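PDB 3NV9: malic enzyme from Entamoeba histolytica, which probably catalyses the oxidative decarboxylation of malate to pyruvate with NAD or NADP as electron acceptor, as malic enzymes do. Local coordinates for residues Thr100-Gly104 and Ser302-Pro306; Leu257-Arg261 and Lys273-Cys277. All coordinates share one frame; numbering follows the deposited sequence.

Contact 1 of 2, residues Thr100-Gly104 and Ser302-Pro306; sequences TRVLG and STPGP. With GOL (glycerol), chain L.
Arg101 reaches across to Thr303 and Pro304 and makes the main side-chain bridge between the two loops. Its CG lies anti to the backbone N (chi1 -153°), and the chain then bends at chi2 and chi3, which folds the guanidinium over the proline instead of letting it run straight past. Pro304 CD sits over one face of that group, offset toward its rim, and the two side chains meet at about a right angle. Arg101 CD is 3.4 Å from Pro304 CD, and Arg101 NH1 is 3.4 Å from Pro304 CG. Nearer the backbone, Arg101 CG rests against the Thr303 methyl CG2 at 3.6 Å. A glycerol, probably from the crystallisation liquor, spans the same two residues: its O2 lies in the guanidinium plane and takes a weak but nearly straight bond from Arg101 NE (3.3 Å, 167°), while its O3 donates to the Thr303 carbonyl O at 2.8 Å. Val102 and Leu103 turn their side chains instead to Val116 of helix 114-128 and to Ser73 and Thr66 of the second subunit. At Leu103 the backbone takes over. The Leu103 carbonyl O is 2.9 Å from Thr303 OG1, but the angle is too poor for a hydrogen bond. Gly104 then faces Pro304 and Gly305, each preceded by a cis peptide bond. The Gly104 O lies 3.2 Å from Pro304 CB and accepts a CA-H...O contact from Gly305 CA at 3.3 Å. This mixed, partly exposed seam joins the N-terminal domain to the NAD-binding domain. The loops themselves follow strand 92-97 of the parallel sheet and strand 297-300 of the mixed sheet, and they lead on to helices 114-128 and 311-315.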
# COMPACT_ATOMS: atom_id res chain seq x y z
N THR A 100 15.25 2.23 11.33
CA THR A 100 16.34 2.07 12.24
C THR A 100 17.62 2.77 11.68
O THR A 100 18.45 3.20 12.44
CB THR A 100 16.43 0.53 12.46
OG1 THR A 100 16.33 0.19 13.83
CG2 THR A 100 17.50 -0.13 11.75
N ARG A 101 17.75 2.92 10.35
CA ARG A 101 18.84 3.72 9.76
C ARG A 101 18.29 4.73 8.73
O ARG A 101 18.53 4.64 7.52
CB ARG A 101 19.91 2.77 9.16
CG ARG A 101 21.34 3.33 9.09
CD ARG A 101 21.79 3.86 10.47
NE ARG A 101 22.40 2.83 11.33
CZ ARG A 101 22.31 2.76 12.67
NH1 ARG A 101 21.59 3.63 13.39
NH2 ARG A 101 22.96 1.78 13.31
N VAL A 102 17.51 5.68 9.17
CA VAL A 102 16.91 6.53 8.16
C VAL A 102 17.68 7.79 7.92
O VAL A 102 17.67 8.73 8.75
CB VAL A 102 15.32 6.57 8.15
CG1 VAL A 102 14.69 5.69 9.23
CG2 VAL A 102 14.77 7.93 8.04
N LEU A 103 18.36 7.79 6.76
CA LEU A 103 19.46 8.69 6.46
C LEU A 103 20.39 8.83 7.66
O LEU A 103 20.57 7.88 8.39
CB LEU A 103 18.96 10.04 6.02
CG LEU A 103 17.78 10.03 5.04
CD1 LEU A 103 17.28 11.48 4.91
CD2 LEU A 103 18.22 9.47 3.67
N GLY A 104 20.98 10.00 7.88
CA GLY A 104 21.99 10.15 8.92
C GLY A 104 21.29 10.39 10.25
O GLY A 104 21.94 10.56 11.30
N SER A 302 28.99 7.67 5.53
CA SER A 302 28.92 7.50 6.95
C SER A 302 27.46 7.58 7.36
O SER A 302 26.82 8.62 7.20
CB SER A 302 29.75 8.62 7.61
OG SER A 302 29.39 8.83 8.97
N THR A 303 26.88 6.47 7.82
CA THR A 303 25.53 6.52 8.40
C THR A 303 25.51 5.75 9.74
O THR A 303 25.96 4.59 9.78
CB THR A 303 24.40 6.05 7.38
OG1 THR A 303 23.12 6.62 7.73
CG2 THR A 303 24.25 4.54 7.32
N PRO A 304 25.06 6.38 10.85
CA PRO A 304 24.81 7.78 11.14
C PRO A 304 25.67 8.15 12.37
O PRO A 304 26.30 7.25 12.93
CB PRO A 304 23.35 7.74 11.55
CG PRO A 304 23.24 6.42 12.36
CD PRO A 304 24.40 5.53 11.87
N GLY A 305 25.72 9.40 12.82
CA GLY A 305 25.16 10.59 12.18
C GLY A 305 26.29 11.22 11.40
O GLY A 305 26.86 10.55 10.53
N PRO A 306 26.65 12.49 11.71
CA PRO A 306 27.55 13.23 10.81
C PRO A 306 28.88 12.50 10.69
O PRO A 306 29.43 12.07 11.71
CB PRO A 306 27.73 14.57 11.52
CG PRO A 306 26.54 14.70 12.41
CD PRO A 306 26.22 13.30 12.85
C1 GOL L . 23.97 -0.13 7.13
O1 GOL L . 22.57 -0.07 7.34
C2 GOL L . 24.86 0.40 8.22
O2 GOL L . 24.20 0.79 9.39
C3 GOL L . 25.45 1.67 7.80
O3 GOL L . 26.22 1.89 8.94

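Contact 2 of 2, residues Leu257-Arg261 and Lys273-Cys277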
# COMPACT_ATOMS: atom_id res chain seq x y z
N LEU A 257 40.61 -1.78 7.57
CA LEU A 257 40.29 -3.17 7.45
C LEU A 257 41.48 -3.84 6.74
O LEU A 257 42.09 -3.28 5.80
CB LEU A 257 38.98 -3.38 6.69
CG LEU A 257 37.66 -3.33 7.48
CD1 LEU A 257 37.44 -1.95 8.08
CD2 LEU A 257 36.45 -3.76 6.63
N HIS A 258 41.82 -5.02 7.26
CA HIS A 258 43.03 -5.78 6.87
C HIS A 258 42.90 -7.15 7.53
O HIS A 258 42.00 -7.36 8.35
CB HIS A 258 44.32 -5.05 7.27
CG HIS A 258 44.45 -4.75 8.74
ND1 HIS A 258 44.45 -5.73 9.72
CD2 HIS A 258 44.63 -3.57 9.40
CE1 HIS A 258 44.60 -5.17 10.91
NE2 HIS A 258 44.71 -3.86 10.75
N ASN A 259 43.78 -8.09 7.17
CA ASN A 259 43.65 -9.48 7.66
C ASN A 259 44.02 -9.70 9.14
O ASN A 259 43.85 -10.81 9.63
CB ASN A 259 44.37 -10.51 6.74
CG ASN A 259 45.88 -10.33 6.70
OD1 ASN A 259 46.50 -9.78 7.62
ND2 ASN A 259 46.50 -10.81 5.62
N GLY A 260 44.48 -8.64 9.82
CA GLY A 260 44.73 -8.69 11.28
C GLY A 260 43.62 -8.16 12.21
O GLY A 260 43.89 -7.78 13.39
N ARG A 261 42.39 -8.13 11.70
CA ARG A 261 41.22 -7.73 12.48
C ARG A 261 40.50 -8.96 13.07
O ARG A 261 39.54 -9.48 12.48
CB ARG A 261 40.25 -6.86 11.64
CG ARG A 261 40.82 -5.51 11.08
CD ARG A 261 41.01 -4.42 12.15
NE ARG A 261 39.76 -4.09 12.84
CZ ARG A 261 39.03 -3.00 12.62
NH1 ARG A 261 39.40 -2.10 11.72
NH2 ARG A 261 37.91 -2.81 13.31
N LYS A 273 32.42 -7.54 5.77
CA LYS A 273 33.62 -6.78 6.13
C LYS A 273 34.84 -7.72 6.17
O LYS A 273 35.95 -7.32 5.81
CB LYS A 273 33.48 -6.01 7.46
CG LYS A 273 32.32 -5.00 7.54
CD LYS A 273 32.16 -4.42 8.98
CE LYS A 273 33.44 -3.77 9.53
NZ LYS A 273 33.28 -3.22 10.91
N TRP A 274 34.60 -8.97 6.56
CA TRP A 274 35.65 -9.98 6.64
C TRP A 274 36.30 -10.34 5.28
O TRP A 274 37.55 -10.34 5.17
CB TRP A 274 35.17 -11.23 7.39
CG TRP A 274 36.28 -12.23 7.54
CD1 TRP A 274 36.26 -13.56 7.16
CD2 TRP A 274 37.60 -11.97 8.06
NE1 TRP A 274 37.48 -14.12 7.43
CE2 TRP A 274 38.31 -13.17 7.99
CE3 TRP A 274 38.22 -10.84 8.61
CZ2 TRP A 274 39.64 -13.28 8.43
CZ3 TRP A 274 39.54 -10.93 9.03
CH2 TRP A 274 40.24 -12.14 8.93
N GLU A 275 35.46 -10.62 4.27
CA GLU A 275 35.91 -10.83 2.87
C GLU A 275 36.78 -9.66 2.40
O GLU A 275 37.84 -9.84 1.80
CB GLU A 275 34.69 -11.03 1.97
CG GLU A 275 34.92 -10.88 0.43
CD GLU A 275 35.65 -12.07 -0.22
OE1 GLU A 275 35.78 -13.14 0.43
OE2 GLU A 275 36.11 -11.94 -1.39
N ILE A 276 36.35 -8.45 2.73
CA ILE A 276 37.10 -7.23 2.46
C ILE A 276 38.39 -7.12 3.30
O ILE A 276 39.36 -6.51 2.86
CB ILE A 276 36.17 -5.99 2.69
CG1 ILE A 276 35.13 -5.94 1.58
CG2 ILE A 276 36.96 -4.68 2.86
CD1 ILE A 276 33.89 -5.11 1.92
N CYS A 277 38.37 -7.69 4.50
CA CYS A 277 39.58 -7.76 5.33
C CYS A 277 40.64 -8.68 4.70
O CYS A 277 41.81 -8.33 4.64
CB CYS A 277 39.24 -8.20 6.74
SG CYS A 277 38.51 -6.86 7.79
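His258 and Cys277 bring the backbones closest, with their CA atoms 4.3 Å apart, where a type I turn from His258 to Arg261 lies against helix 271-279. The approach is tight but poorly aligned for bonding: Asn259 N stands 3.2 Å from Cys277 O at an unfavourable angle, and the His258 carbonyl O abuts Cys277 CB at 3.3 Å. The turn is braced from within. Gly260 N lies almost in the ring plane of His258 and donates a bent bond to ND1 at 2.9 Å, while Arg261 CG sits over one face of that ring, toward the rim; ND1 thus acts as the acceptor, so a proton on a neutral imidazole would probably reside on NE2. Arg261 also occupies the N-cap position of helix 262-266. In the Rossmann fold of the NAD-binding domain, this places the contact at the outer margin of the mixed sheet, just beyond its edge strand 255-256, with the short helix 262-266 linking turn to helix. Leu257 is the apolar anchor. Its CG meets Cys277 SG at 3.6 Å, and its CD2 wedges between Lys273 CB and Ile276 CG2, 3.9 Å from the latter. The sulfur is brought to the leucine by a chi1 of -77°, which sets SG anti to the carbonyl carbon of Cys277. Trp274 starts out pointing away from the turn, yet its six-membered ring comes back to it, edge toward the Asn259 carbonyl O, and the Arg261 carbonyl O is 3.7 Å from CZ3 at an oblique angle. Lys265 makes a cation-pi contact with the same indole. Arg261 NH2 and Lys273 NZ, like charges 5.2 Å apart, both form salt bridges to Asp252 OD2, which probably eases their mutual repulsion; Arg261 also pairs with Asp263.

How the contacts relate
From the N terminus, the chain first passes 100-104, in the loop after strand 92-97, and this half of contact 1 waits for its partner while the chain runs on through the rest of the parallel sheet and into the mixed one. At 257-261 the first half of contact 2 appears, and after eleven intervening residues 273-277 closes that small loop. The chain then reaches 302-306, after strand 297-300, and closes the far longer loop of contact 1, so contact 2 nests within it and nothing crosses. Contact 1 ties two domains together; contact 2 is local to the NAD-binding domain. Their centres lie about 23 Å apart and their nearest atoms about 11 Å, so the two do not touch.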